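Long-range contacts in ribulose-bisphosphate carboxylase (Alicyclobacillus acidocaldarius subsp. acidocaldarius, PDB 4NAS), which belongs to the family of ribulose-bisphosphate carboxylase large chains, joining an N-terminal alpha/beta domain to a TIM-barrel domain that binds calcium in this structure: residues B[28-33]-B[78-83]; B[14-19]-B[110-115]; B[191-196]-B[211-216]. All blocks are in the same frame, centred on the assembly; numbering follows the deposited sequence.

Contact 1 of 3, residues B[28-33]-B[78-83]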
ATOM      1  N   ALA B  28      21.509 -17.966 -10.568  1.00 46.84           N
ATOM      2  CA  ALA B  28      20.243 -18.636 -10.863  1.00 35.97           C
ATOM      3  C   ALA B  28      19.035 -17.840 -10.346  1.00 46.83           C
ATOM      4  O   ALA B  28      18.029 -17.701 -11.040  1.00 43.14           O
ATOM      5  CB  ALA B  28      20.233 -20.043 -10.288  1.00 38.60           C
ATOM      6  N   ARG B  29      19.131 -17.323  -9.125  1.00 31.36           N
ATOM      7  CA  ARG B  29      18.021 -16.574  -8.558  1.00 35.35           C
ATOM      8  C   ARG B  29      17.699 -15.355  -9.418  1.00 33.69           C
ATOM      9  O   ARG B  29      16.535 -15.097  -9.708  1.00 29.34           O
ATOM     10  CB  ARG B  29      18.302 -16.157  -7.117  1.00 35.36           C
ATOM     11  CG  ARG B  29      17.138 -15.436  -6.478  1.00 41.74           C
ATOM     12  CD  ARG B  29      17.359 -15.166  -5.015  1.00 41.72           C
ATOM     13  NE  ARG B  29      16.333 -14.274  -4.494  1.00 37.32           N
ATOM     14  CZ  ARG B  29      16.247 -13.878  -3.228  1.00 42.08           C
ATOM     15  NH1 ARG B  29      17.124 -14.309  -2.329  1.00 39.07           N
ATOM     16  NH2 ARG B  29      15.270 -13.051  -2.858  1.00 41.02           N
ATOM     17  N   ALA B  30      18.735 -14.640  -9.861  1.00 32.34           N
ATOM     18  CA  ALA B  30      18.542 -13.493 -10.747  1.00 31.07           C
ATOM     19  C   ALA B  30      17.897 -13.873 -12.089  1.00 31.39           C
ATOM     20  O   ALA B  30      16.989 -13.181 -12.559  1.00 29.94           O
ATOM     21  CB  ALA B  30      19.867 -12.729 -10.959  1.00 29.41           C
ATOM     22  N   GLU B  31      18.369 -14.959 -12.701  1.00 32.91           N
ATOM     23  CA  GLU B  31      17.798 -15.436 -13.965  1.00 34.56           C
ATOM     24  C   GLU B  31      16.320 -15.830 -13.806  1.00 32.06           C
ATOM     25  O   GLU B  31      15.487 -15.548 -14.671  1.00 28.54           O
ATOM     26  CB  GLU B  31      18.619 -16.617 -14.513  1.00 44.72           C
ATOM     27  CG  GLU B  31      18.366 -16.944 -15.982  1.00 53.88           C
ATOM     28  CD  GLU B  31      18.966 -15.920 -16.944  1.00 63.54           C
ATOM     29  OE1 GLU B  31      18.562 -15.915 -18.128  1.00 68.27           O
ATOM     30  OE2 GLU B  31      19.845 -15.129 -16.527  1.00 64.17           O
ATOM     31  N   GLY B  32      16.000 -16.474 -12.690  1.00 36.59           N
ATOM     32  CA  GLY B  32      14.631 -16.849 -12.391  1.00 34.54           C
ATOM     33  C   GLY B  32      13.714 -15.651 -12.254  1.00 33.85           C
ATOM     34  O   GLY B  32      12.595 -15.660 -12.762  1.00 35.76           O
ATOM     35  N   ILE B  33      14.183 -14.624 -11.552  1.00 33.53           N
ATOM     36  CA  ILE B  33      13.452 -13.359 -11.461  1.00 34.40           C
ATOM     37  C   ILE B  33      13.199 -12.748 -12.842  1.00 37.97           C
ATOM     38  O   ILE B  33      12.060 -12.412 -13.174  1.00 32.73           O
ATOM     39  CB  ILE B  33      14.186 -12.341 -10.557  1.00 31.32           C
ATOM     40  CG1 ILE B  33      14.259 -12.859  -9.118  1.00 30.40           C
ATOM     41  CG2 ILE B  33      13.499 -10.962 -10.600  1.00 31.10           C
ATOM     42  CD1 ILE B  33      15.237 -12.084  -8.255  1.00 28.50           C
ATOM     43  N   ILE B  78      21.273  -6.715  -7.144  1.00 27.77           N
ATOM     44  CA  ILE B  78      20.990  -7.316  -8.431  1.00 24.02           C
ATOM     45  C   ILE B  78      20.192  -6.284  -9.191  1.00 28.50           C
ATOM     46  O   ILE B  78      19.332  -5.634  -8.598  1.00 26.31           O
ATOM     47  CB  ILE B  78      20.158  -8.580  -8.248  1.00 29.11           C
ATOM     48  CG1 ILE B  78      21.001  -9.660  -7.575  1.00 33.40           C
ATOM     49  CG2 ILE B  78      19.628  -9.074  -9.575  1.00 34.04           C
ATOM     50  CD1 ILE B  78      20.208 -10.859  -7.155  1.00 39.25           C
ATOM     51  N   ASP B  79      20.498  -6.102 -10.476  1.00 23.67           N
ATOM     52  CA  ASP B  79      19.708  -5.224 -11.342  1.00 23.84           C
ATOM     53  C   ASP B  79      18.929  -6.089 -12.333  1.00 24.90           C
ATOM     54  O   ASP B  79      19.525  -6.933 -13.005  1.00 24.66           O
ATOM     55  CB  ASP B  79      20.614  -4.266 -12.142  1.00 29.06           C
ATOM     56  CG  ASP B  79      21.436  -3.323 -11.263  1.00 27.10           C
ATOM     57  OD1 ASP B  79      21.010  -2.974 -10.147  1.00 27.51           O
ATOM     58  OD2 ASP B  79      22.523  -2.910 -11.723  1.00 31.80           O
ATOM     59  N   ILE B  80      17.613  -5.894 -12.421  1.00 23.03           N
ATOM     60  CA  ILE B  80      16.780  -6.637 -13.379  1.00 25.59           C
ATOM     61  C   ILE B  80      16.065  -5.664 -14.336  1.00 24.78           C
ATOM     62  O   ILE B  80      15.508  -4.648 -13.892  1.00 23.13           O
ATOM     63  CB  ILE B  80      15.713  -7.507 -12.664  1.00 23.49           C
ATOM     64  CG1 ILE B  80      16.356  -8.472 -11.659  1.00 24.84           C
ATOM     65  CG2 ILE B  80      14.870  -8.279 -13.675  1.00 23.65           C
ATOM     66  CD1 ILE B  80      17.340  -9.472 -12.292  1.00 27.38           C
ATOM     67  N   ALA B  81      16.104  -5.953 -15.639  1.00 25.67           N
ATOM     68  CA  ALA B  81      15.395  -5.144 -16.635  1.00 29.19           C
ATOM     69  C   ALA B  81      14.052  -5.776 -17.026  1.00 29.39           C
ATOM     70  O   ALA B  81      14.012  -6.918 -17.488  1.00 30.94           O
ATOM     71  CB  ALA B  81      16.258  -4.934 -17.867  1.00 33.97           C
ATOM     72  N   TYR B  82      12.969  -5.028 -16.827  1.00 22.32           N
ATOM     73  CA  TYR B  82      11.607  -5.462 -17.164  1.00 27.70           C
ATOM     74  C   TYR B  82      11.083  -4.664 -18.349  1.00 27.86           C
ATOM     75  O   TYR B  82      10.836  -3.463 -18.226  1.00 35.18           O
ATOM     76  CB  TYR B  82      10.646  -5.228 -15.987  1.00 19.09           C
ATOM     77  CG  TYR B  82      11.030  -5.959 -14.725  1.00 29.18           C
ATOM     78  CD1 TYR B  82      11.941  -5.394 -13.829  1.00 17.95           C
ATOM     79  CD2 TYR B  82      10.491  -7.204 -14.418  1.00 25.97           C
ATOM     80  CE1 TYR B  82      12.303  -6.046 -12.683  1.00 20.82           C
ATOM     81  CE2 TYR B  82      10.848  -7.859 -13.239  1.00 34.54           C
ATOM     82  CZ  TYR B  82      11.760  -7.267 -12.382  1.00 17.80           C
ATOM     83  OH  TYR B  82      12.154  -7.873 -11.218  1.00 21.92           O
ATOM     84  N   PRO B  83      10.895  -5.331 -19.493  1.00 28.44           N
ATOM     85  CA  PRO B  83      10.479  -4.651 -20.725  1.00 25.34           C
ATOM     86  C   PRO B  83       9.204  -3.868 -20.478  1.00 25.72           C
ATOM     87  O   PRO B  83       8.292  -4.389 -19.840  1.00 28.78           O
ATOM     88  CB  PRO B  83      10.194  -5.816 -21.686  1.00 25.05           C
ATOM     89  CG  PRO B  83      11.058  -6.926 -21.199  1.00 29.53           C
ATOM     90  CD  PRO B  83      11.100  -6.778 -19.687  1.00 22.88           C
TER
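Ile33 lays its CG2 branch over two residues of the strand at once. That methyl comes 3.4 Å from Tyr82 OH and 3.9 Å from Ile80 CG1. With CG1 of Ile33 anti to its carbonyl carbon (chi1 -64°), CG2 is left anti to the backbone N and meets the strand. The side chains of Ile33 and Ile80 lie at about a right angle, whereas the tyrosine brings the hydroxyl end of its ring to the same methyl. Within the strand, Ile80 CG2 sits 3.4 Å above one face of the Tyr82 ring, toward its rim. One turn back along the helix, Ala30 CB touches Ile78 CG2 at 3.9 Å, and Ile80 CD1 reaches the carbonyl Ala30 O at 3.7 Å. No hydrogen bond links the two segments: van der Waals contacts do the joining, mostly between apolar branches, and the backbones are nearest at Ala30, whose CA is 7.0 Å from Ile78 CA. The axes are 9.2 Å apart at closest and cross at only -19°, so helix and strand run nearly parallel. Helix 26-36 thus packs on one face of the N-terminal sheet, where Ala30 and Ile80 also meet Val60 of strand 59-68, Ile78 meets Leu19 of strand 12-22, and Tyr82 packs on Thr97 and Val98 of helix 91-99, an open-faced alpha/beta sandwich.

Contact 2 of 3, residues B[14-19]-B[110-115]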
ATOM      1  N   VAL B  14      14.546  -0.642 -15.067  1.00 27.49           N
ATOM      2  CA  VAL B  14      15.624  -1.372 -14.408  1.00 27.12           C
ATOM      3  C   VAL B  14      15.540  -1.151 -12.899  1.00 24.06           C
ATOM      4  O   VAL B  14      15.713  -0.023 -12.397  1.00 21.62           O
ATOM      5  CB  VAL B  14      17.015  -0.969 -14.934  1.00 24.23           C
ATOM      6  CG1 VAL B  14      18.082  -1.808 -14.270  1.00 23.99           C
ATOM      7  CG2 VAL B  14      17.072  -1.147 -16.463  1.00 26.98           C
ATOM      8  N   ALA B  15      15.252  -2.232 -12.188  1.00 21.62           N
ATOM      9  CA  ALA B  15      15.162  -2.205 -10.739  1.00 23.84           C
ATOM     10  C   ALA B  15      16.426  -2.779 -10.102  1.00 25.65           C
ATOM     11  O   ALA B  15      16.965  -3.780 -10.563  1.00 22.10           O
ATOM     12  CB  ALA B  15      13.941  -2.982 -10.277  1.00 18.74           C
ATOM     13  N   THR B  16      16.884  -2.119  -9.043  1.00 16.71           N
ATOM     14  CA  THR B  16      18.009  -2.568  -8.245  1.00 17.49           C
ATOM     15  C   THR B  16      17.481  -3.028  -6.909  1.00 27.81           C
ATOM     16  O   THR B  16      16.786  -2.258  -6.229  1.00 16.85           O
ATOM     17  CB  THR B  16      18.986  -1.418  -7.981  1.00 21.08           C
ATOM     18  OG1 THR B  16      19.489  -0.921  -9.221  1.00 22.93           O
ATOM     19  CG2 THR B  16      20.157  -1.883  -7.108  1.00 23.73           C
ATOM     20  N   TYR B  17      17.799  -4.276  -6.550  1.00 26.57           N
ATOM     21  CA  TYR B  17      17.413  -4.863  -5.264  1.00 23.41           C
ATOM     22  C   TYR B  17      18.638  -5.089  -4.397  1.00 26.54           C
ATOM     23  O   TYR B  17      19.702  -5.426  -4.906  1.00 30.79           O
ATOM     24  CB  TYR B  17      16.705  -6.215  -5.462  1.00 23.04           C
ATOM     25  CG  TYR B  17      15.555  -6.127  -6.421  1.00 22.04           C
ATOM     26  CD1 TYR B  17      14.272  -5.772  -5.972  1.00 16.64           C
ATOM     27  CD2 TYR B  17      15.741  -6.363  -7.773  1.00 26.68           C
ATOM     28  CE1 TYR B  17      13.225  -5.671  -6.854  1.00 19.40           C
ATOM     29  CE2 TYR B  17      14.693  -6.270  -8.667  1.00 21.23           C
ATOM     30  CZ  TYR B  17      13.444  -5.928  -8.210  1.00 19.29           C
ATOM     31  OH  TYR B  17      12.395  -5.840  -9.093  1.00 17.21           O
ATOM     32  N   ARG B  18      18.478  -4.872  -3.096  1.00 21.78           N
ATOM     33  CA  ARG B  18      19.469  -5.274  -2.102  1.00 25.60           C
ATOM     34  C   ARG B  18      18.907  -6.510  -1.412  1.00 27.98           C
ATOM     35  O   ARG B  18      17.781  -6.478  -0.898  1.00 24.06           O
ATOM     36  CB  ARG B  18      19.642  -4.175  -1.035  1.00 21.69           C
ATOM     37  CG  ARG B  18      20.631  -4.563   0.089  1.00 29.39           C
ATOM     38  CD  ARG B  18      20.334  -3.819   1.399  1.00 37.51           C
ATOM     39  NE  ARG B  18      21.312  -4.113   2.451  1.00 46.35           N
ATOM     40  CZ  ARG B  18      21.199  -5.093   3.350  1.00 48.20           C
ATOM     41  NH1 ARG B  18      20.151  -5.905   3.340  1.00 48.12           N
ATOM     42  NH2 ARG B  18      22.142  -5.263   4.264  1.00 51.25           N
ATOM     43  N   LEU B  19      19.681  -7.586  -1.364  1.00 21.75           N
ATOM     44  CA  LEU B  19      19.187  -8.834  -0.776  1.00 24.30           C
ATOM     45  C   LEU B  19      20.303  -9.646  -0.129  1.00 27.00           C
ATOM     46  O   LEU B  19      21.487  -9.460  -0.447  1.00 26.84           O
ATOM     47  CB  LEU B  19      18.470  -9.679  -1.830  1.00 31.09           C
ATOM     48  CG  LEU B  19      19.225 -10.003  -3.130  1.00 37.16           C
ATOM     49  CD1 LEU B  19      20.099 -11.239  -3.010  1.00 35.94           C
ATOM     50  CD2 LEU B  19      18.272 -10.160  -4.303  1.00 43.11           C
ATOM     51  N   LEU B 110      13.684  -3.120  -2.451  1.00 18.31           N
ATOM     52  CA  LEU B 110      13.783  -2.349  -3.693  1.00 16.28           C
ATOM     53  C   LEU B 110      14.430  -0.978  -3.451  1.00 23.41           C
ATOM     54  O   LEU B 110      13.886  -0.138  -2.702  1.00 18.86           O
ATOM     55  CB  LEU B 110      12.389  -2.199  -4.321  1.00 17.99           C
ATOM     56  CG  LEU B 110      12.290  -1.353  -5.595  1.00 19.61           C
ATOM     57  CD1 LEU B 110      13.071  -1.991  -6.748  1.00 19.32           C
ATOM     58  CD2 LEU B 110      10.810  -1.226  -5.958  1.00 16.07           C
ATOM     59  N   GLU B 111      15.578  -0.764  -4.094  1.00 16.25           N
ATOM     60  CA  GLU B 111      16.475   0.360  -3.820  1.00 24.90           C
ATOM     61  C   GLU B 111      16.401   1.440  -4.885  1.00 22.87           C
ATOM     62  O   GLU B 111      16.607   2.626  -4.610  1.00 19.22           O
ATOM     63  CB  GLU B 111      17.927  -0.136  -3.788  1.00 29.08           C
ATOM     64  CG  GLU B 111      18.267  -1.083  -2.645  1.00 39.13           C
ATOM     65  CD  GLU B 111      18.511  -0.349  -1.346  1.00 47.97           C
ATOM     66  OE1 GLU B 111      19.690  -0.227  -0.947  1.00 48.92           O
ATOM     67  OE2 GLU B 111      17.528   0.116  -0.733  1.00 50.32           O
ATOM     68  N   ARG B 112      16.159   1.022  -6.118  1.00 20.57           N
ATOM     69  CA  ARG B 112      16.193   1.955  -7.232  1.00 17.50           C
ATOM     70  C   ARG B 112      15.293   1.498  -8.374  1.00 20.85           C
ATOM     71  O   ARG B 112      15.188   0.292  -8.679  1.00 18.74           O
ATOM     72  CB  ARG B 112      17.629   2.159  -7.735  1.00 18.85           C
ATOM     73  CG  ARG B 112      17.741   3.220  -8.845  1.00 28.78           C
ATOM     74  CD  ARG B 112      19.157   3.364  -9.415  1.00 26.65           C
ATOM     75  NE  ARG B 112      19.239   4.526 -10.301  1.00 24.32           N
ATOM     76  CZ  ARG B 112      20.321   4.882 -10.984  1.00 35.07           C
ATOM     77  NH1 ARG B 112      21.420   4.153 -10.905  1.00 39.75           N
ATOM     78  NH2 ARG B 112      20.298   5.961 -11.758  1.00 43.05           N
ATOM     79  N   LEU B 113      14.620   2.473  -8.980  1.00 23.43           N
ATOM     80  CA  LEU B 113      13.871   2.246 -10.212  1.00 27.22           C
ATOM     81  C   LEU B 113      14.340   3.215 -11.274  1.00 23.42           C
ATOM     82  O   LEU B 113      14.194   4.437 -11.139  1.00 27.24           O
ATOM     83  CB  LEU B 113      12.377   2.441  -9.984  1.00 16.45           C
ATOM     84  CG  LEU B 113      11.662   1.347  -9.199  1.00 16.69           C
ATOM     85  CD1 LEU B 113      10.210   1.792  -8.952  1.00 18.07           C
ATOM     86  CD2 LEU B 113      11.691  -0.017  -9.899  1.00 16.45           C
ATOM     87  N   GLN B 114      14.930   2.693 -12.333  1.00 21.50           N
ATOM     88  CA  GLN B 114      15.275   3.577 -13.442  1.00 22.13           C
ATOM     89  C   GLN B 114      14.198   3.452 -14.508  1.00 24.97           C
ATOM     90  O   GLN B 114      14.012   2.387 -15.102  1.00 28.12           O
ATOM     91  CB  GLN B 114      16.662   3.254 -13.993  1.00 24.18           C
ATOM     92  CG  GLN B 114      17.773   3.547 -12.981  1.00 24.63           C
ATOM     93  CD  GLN B 114      19.139   3.071 -13.437  1.00 29.09           C
ATOM     94  OE1 GLN B 114      19.726   3.634 -14.361  1.00 29.43           O
ATOM     95  NE2 GLN B 114      19.658   2.034 -12.783  1.00 31.78           N
HETATM   96  N   MSE B 115      13.493   4.545 -14.756  1.00 23.91           N
HETATM   97  CA  MSE B 115      12.308   4.483 -15.605  1.00 25.55           C
HETATM   98  C   MSE B 115      12.467   5.146 -16.962  1.00 26.29           C
HETATM   99  O   MSE B 115      12.928   6.283 -17.060  1.00 29.74           O
HETATM  100  CB  MSE B 115      11.113   5.026 -14.847  1.00 21.90           C
HETATM  101  CG  MSE B 115      10.848   4.153 -13.651  1.00 28.38           C
HETATM  102 SE   MSE B 115       9.194   4.589 -12.853  0.90 60.09          SE
HETATM  103  CE  MSE B 115       8.215   5.283 -14.376  1.00 34.25           C
TER
HETATM  104  O   HOH W   1      18.031   0.737 -11.078  1.00 19.63           O
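Val14 O is held by two donors. Gln114 N reaches it at 2.8 Å, and a water donates to it from 2.8 Å. The same water donates to Thr16 OG1 and accepts from Gln114 NE2 at 2.7 Å, so it ties the glutamine end to the neighbouring strand; Thr16 OG1 is also hydrogen-bonded to Asp79 OD1. Gln114 CD lies 3.3 Å above the centre of the Arg112 guanidinium, flat group over flat group. The antiparallel ladder is broken by a classic beta bulge, in which Glu111 and Arg112 both face Thr16. Thr16 O takes Glu111 N at 2.9 Å and Arg112 N only weakly. On the face opposite Thr16 and Gln114, chi1 (177°) puts Leu110 CG anti to the backbone N, and its CD1 touches both Tyr17 CE1, at 3.7 Å, and Ala15 CB; Leu113 CD2 packs on Ala15 CB. Glu111 CG rests on Arg18 CB at 3.7 Å, yet their charges pair separately, Glu111 with Arg109 and Arg18 with Glu107. The chemistry implies a two-faced sheet: Ala15, Tyr17, Leu110 and Leu113 share an apolar face, the last three touching helix 91-99, while that of Val14, Thr16, Arg112 and Gln114 is largely polar.

Contact 3 of 3, residues B[191-196]-B[211-216]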
ATOM      1  N   ASP B 191     -18.340  21.944   4.417  1.00 36.09           N
ATOM      2  CA  ASP B 191     -18.685  23.055   5.308  1.00 39.87           C
ATOM      3  C   ASP B 191     -17.435  23.766   5.842  1.00 40.26           C
ATOM      4  O   ASP B 191     -17.451  24.983   6.080  1.00 37.32           O
ATOM      5  CB  ASP B 191     -19.562  22.583   6.472  1.00 45.35           C
ATOM      6  CG  ASP B 191     -21.006  22.322   6.054  1.00 49.98           C
ATOM      7  OD1 ASP B 191     -21.408  22.754   4.947  1.00 46.66           O
ATOM      8  OD2 ASP B 191     -21.740  21.690   6.844  1.00 54.47           O
ATOM      9  N   ARG B 192     -16.358  23.008   6.043  1.00 26.80           N
ATOM     10  CA  ARG B 192     -15.085  23.596   6.455  1.00 35.63           C
ATOM     11  C   ARG B 192     -14.499  24.475   5.367  1.00 26.32           C
ATOM     12  O   ARG B 192     -14.006  25.569   5.647  1.00 30.61           O
ATOM     13  CB  ARG B 192     -14.073  22.523   6.887  1.00 28.16           C
ATOM     14  CG  ARG B 192     -14.569  21.688   8.051  1.00 33.57           C
ATOM     15  CD  ARG B 192     -13.433  20.993   8.787  1.00 27.79           C
ATOM     16  NE  ARG B 192     -12.623  20.158   7.905  1.00 28.51           N
ATOM     17  CZ  ARG B 192     -12.874  18.879   7.635  1.00 29.13           C
ATOM     18  NH1 ARG B 192     -13.947  18.288   8.142  1.00 30.93           N
ATOM     19  NH2 ARG B 192     -12.051  18.196   6.844  1.00 28.28           N
ATOM     20  N   VAL B 193     -14.554  24.018   4.122  1.00 30.19           N
ATOM     21  CA  VAL B 193     -13.990  24.816   3.037  1.00 30.30           C
ATOM     22  C   VAL B 193     -14.742  26.153   2.944  1.00 33.40           C
ATOM     23  O   VAL B 193     -14.123  27.218   2.904  1.00 32.80           O
ATOM     24  CB  VAL B 193     -14.015  24.072   1.680  1.00 36.56           C
ATOM     25  CG1 VAL B 193     -13.653  25.019   0.540  1.00 28.54           C
ATOM     26  CG2 VAL B 193     -13.064  22.839   1.706  1.00 27.91           C
ATOM     27  N   ARG B 194     -16.071  26.086   2.940  1.00 30.06           N
ATOM     28  CA  ARG B 194     -16.900  27.293   2.849  1.00 35.57           C
ATOM     29  C   ARG B 194     -16.583  28.276   3.963  1.00 37.65           C
ATOM     30  O   ARG B 194     -16.372  29.459   3.714  1.00 43.19           O
ATOM     31  CB  ARG B 194     -18.383  26.943   2.921  1.00 37.80           C
ATOM     32  CG  ARG B 194     -18.959  26.302   1.672  1.00 49.65           C
ATOM     33  CD  ARG B 194     -20.483  26.463   1.629  1.00 62.11           C
ATOM     34  NE  ARG B 194     -21.098  25.568   0.652  1.00 67.99           N
ATOM     35  CZ  ARG B 194     -21.399  24.293   0.893  1.00 68.74           C
ATOM     36  NH1 ARG B 194     -21.148  23.758   2.082  1.00 67.23           N
ATOM     37  NH2 ARG B 194     -21.952  23.548  -0.054  1.00 74.09           N
ATOM     38  N   ALA B 195     -16.540  27.767   5.192  1.00 36.04           N
ATOM     39  CA  ALA B 195     -16.412  28.596   6.388  1.00 35.92           C
ATOM     40  C   ALA B 195     -15.034  29.236   6.536  1.00 38.14           C
ATOM     41  O   ALA B 195     -14.933  30.426   6.857  1.00 34.70           O
ATOM     42  CB  ALA B 195     -16.752  27.787   7.631  1.00 35.37           C
ATOM     43  N   TYR B 196     -13.980  28.449   6.316  1.00 30.02           N
ATOM     44  CA  TYR B 196     -12.620  28.961   6.439  1.00 31.78           C
ATOM     45  C   TYR B 196     -12.342  29.986   5.340  1.00 33.21           C
ATOM     46  O   TYR B 196     -11.520  30.880   5.512  1.00 33.81           O
ATOM     47  CB  TYR B 196     -11.567  27.835   6.381  1.00 27.43           C
ATOM     48  CG  TYR B 196     -11.666  26.763   7.462  1.00 32.29           C
ATOM     49  CD1 TYR B 196     -12.699  26.758   8.404  1.00 30.91           C
ATOM     50  CD2 TYR B 196     -10.712  25.755   7.537  1.00 31.45           C
ATOM     51  CE1 TYR B 196     -12.777  25.773   9.368  1.00 28.20           C
ATOM     52  CE2 TYR B 196     -10.784  24.774   8.491  1.00 28.86           C
ATOM     53  CZ  TYR B 196     -11.810  24.780   9.400  1.00 26.92           C
ATOM     54  OH  TYR B 196     -11.847  23.785  10.338  1.00 27.15           O
ATOM     55  N   THR B 211      -5.304  33.489   3.491  1.00 37.36           N
ATOM     56  CA  THR B 211      -4.683  32.237   3.880  1.00 29.83           C
ATOM     57  C   THR B 211      -5.492  31.079   3.305  1.00 24.80           C
ATOM     58  O   THR B 211      -6.697  31.025   3.487  1.00 23.23           O
ATOM     59  CB  THR B 211      -4.636  32.154   5.418  1.00 33.28           C
ATOM     60  OG1 THR B 211      -3.761  33.171   5.925  1.00 28.93           O
ATOM     61  CG2 THR B 211      -4.166  30.808   5.897  1.00 21.26           C
ATOM     62  N   ALA B 212      -4.823  30.169   2.601  1.00 24.61           N
ATOM     63  CA  ALA B 212      -5.490  29.063   1.906  1.00 28.73           C
ATOM     64  C   ALA B 212      -5.683  27.840   2.796  1.00 26.32           C
ATOM     65  O   ALA B 212      -4.986  27.662   3.782  1.00 26.95           O
ATOM     66  CB  ALA B 212      -4.700  28.680   0.664  1.00 28.05           C
ATOM     67  N   TYR B 213      -6.627  26.982   2.436  1.00 22.78           N
ATOM     68  CA  TYR B 213      -6.940  25.830   3.272  1.00 26.14           C
ATOM     69  C   TYR B 213      -6.712  24.517   2.508  1.00 22.33           C
ATOM     70  O   TYR B 213      -7.236  24.333   1.426  1.00 23.21           O
ATOM     71  CB  TYR B 213      -8.376  25.966   3.796  1.00 19.20           C
ATOM     72  CG  TYR B 213      -8.934  24.789   4.587  1.00 21.12           C
ATOM     73  CD1 TYR B 213      -8.154  24.066   5.481  1.00 20.79           C
ATOM     74  CD2 TYR B 213     -10.267  24.435   4.456  1.00 23.92           C
ATOM     75  CE1 TYR B 213      -8.681  23.000   6.188  1.00 19.29           C
ATOM     76  CE2 TYR B 213     -10.801  23.395   5.152  1.00 28.35           C
ATOM     77  CZ  TYR B 213     -10.010  22.670   6.020  1.00 25.27           C
ATOM     78  OH  TYR B 213     -10.592  21.630   6.713  1.00 26.46           O
ATOM     79  N   ALA B 214      -5.895  23.630   3.088  1.00 22.63           N
ATOM     80  CA  ALA B 214      -5.717  22.268   2.614  1.00 18.26           C
ATOM     81  C   ALA B 214      -6.575  21.294   3.434  1.00 23.74           C
ATOM     82  O   ALA B 214      -6.321  21.031   4.630  1.00 19.88           O
ATOM     83  CB  ALA B 214      -4.263  21.864   2.688  1.00 19.26           C
ATOM     84  N   VAL B 215      -7.584  20.763   2.774  1.00 21.58           N
ATOM     85  CA  VAL B 215      -8.626  20.003   3.429  1.00 20.54           C
ATOM     86  C   VAL B 215      -8.391  18.523   3.179  1.00 19.18           C
ATOM     87  O   VAL B 215      -8.014  18.114   2.083  1.00 23.58           O
ATOM     88  CB  VAL B 215     -10.028  20.464   2.928  1.00 26.07           C
ATOM     89  CG1 VAL B 215     -10.146  20.343   1.403  1.00 18.38           C
ATOM     90  CG2 VAL B 215     -11.134  19.742   3.656  1.00 21.56           C
ATOM     91  N   ASN B 216      -8.549  17.724   4.219  1.00 20.57           N
ATOM     92  CA  ASN B 216      -8.371  16.287   4.092  1.00 21.90           C
ATOM     93  C   ASN B 216      -9.382  15.668   3.103  1.00 20.89           C
ATOM     94  O   ASN B 216     -10.589  15.833   3.270  1.00 22.27           O
ATOM     95  CB  ASN B 216      -8.471  15.646   5.480  1.00 18.21           C
ATOM     96  CG  ASN B 216      -7.693  14.330   5.585  1.00 28.57           C
ATOM     97  OD1 ASN B 216      -6.923  13.969   4.690  1.00 29.18           O
ATOM     98  ND2 ASN B 216      -7.897  13.610   6.687  1.00 28.09           N
TER
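Arg192 and Tyr213 supply the polar link: Arg192 NE donates to Tyr213 OH at 2.8 Å, nearly straight at 168°, with the phenol oxygen at the edge of the guanidinium and in its plane. The bend at chi3 (-56°) places NE for this bond. Tyr213 OH is also hydrogen-bonded to Asp177, whose other carboxylate oxygen receives both a salt bridge from Arg192 NH2 and a hydrogen bond from Asn216 N. With both an arginine N-H and a carboxylate oxygen on it, the hydroxyl is probably polarised. Asp177 follows Lys176 and precedes Asp178, two residues of the calcium site, and this polar group therefore adjoins the metal-binding segment. Two further polar atoms make looser contacts: Val193 N lies at the edge of the Tyr213 ring, and Arg192 NH2 touches Val215 CG2 at 3.7 Å.

In the TIM barrel, helix 189-207 precedes strand 214-216 in the chain and packs outside it, running roughly antiparallel to it as the helices of this fold do. Helix 221-233, next in the chain, adds Leu231 against both Val193 and Val215.

Aromatic contact comes from Tyr196, whose CD2 lies 3.2 Å above the centre of one face of the Tyr213 ring. The pair is oblique, with planes at 48° and centroids 4.4 Å apart, and Tyr196 CE2 comes 3.3 Å from Tyr213 CZ. Tyr196 is in turn stacked with Phe164 of helix 157-168.

Apolar packing adds to this. On the opposite face of Tyr213, toward the rim, sits Val215 CB, 3.7 Å above the plane. The two valines cross at about a right angle, Val193 CG2 meeting Val215 CG1 at 3.9 Å.

Overall arrangement
From the N terminus, strand 12-22 opens contact 2, and helix 26-36 follows at once to open contact 1. Contact 1 closes first, on strand 73-83, fixing the helix to the sheet of the N-terminal domain; contact 2 closes later, on strand 108-114, pairing two strands of that sheet, so contact 1 nests inside contact 2. The two touch, because strands 73-83 and 12-22 are neighbours: Ile80 N lies 2.9 Å from Ala15 O. Contact 3 follows in series, a short loop within the TIM-barrel domain, joining a helix to the strand after it. Its centre lies about 40 Å from that of contact 2 and about 48 Å from that of contact 1, across the chain's centre.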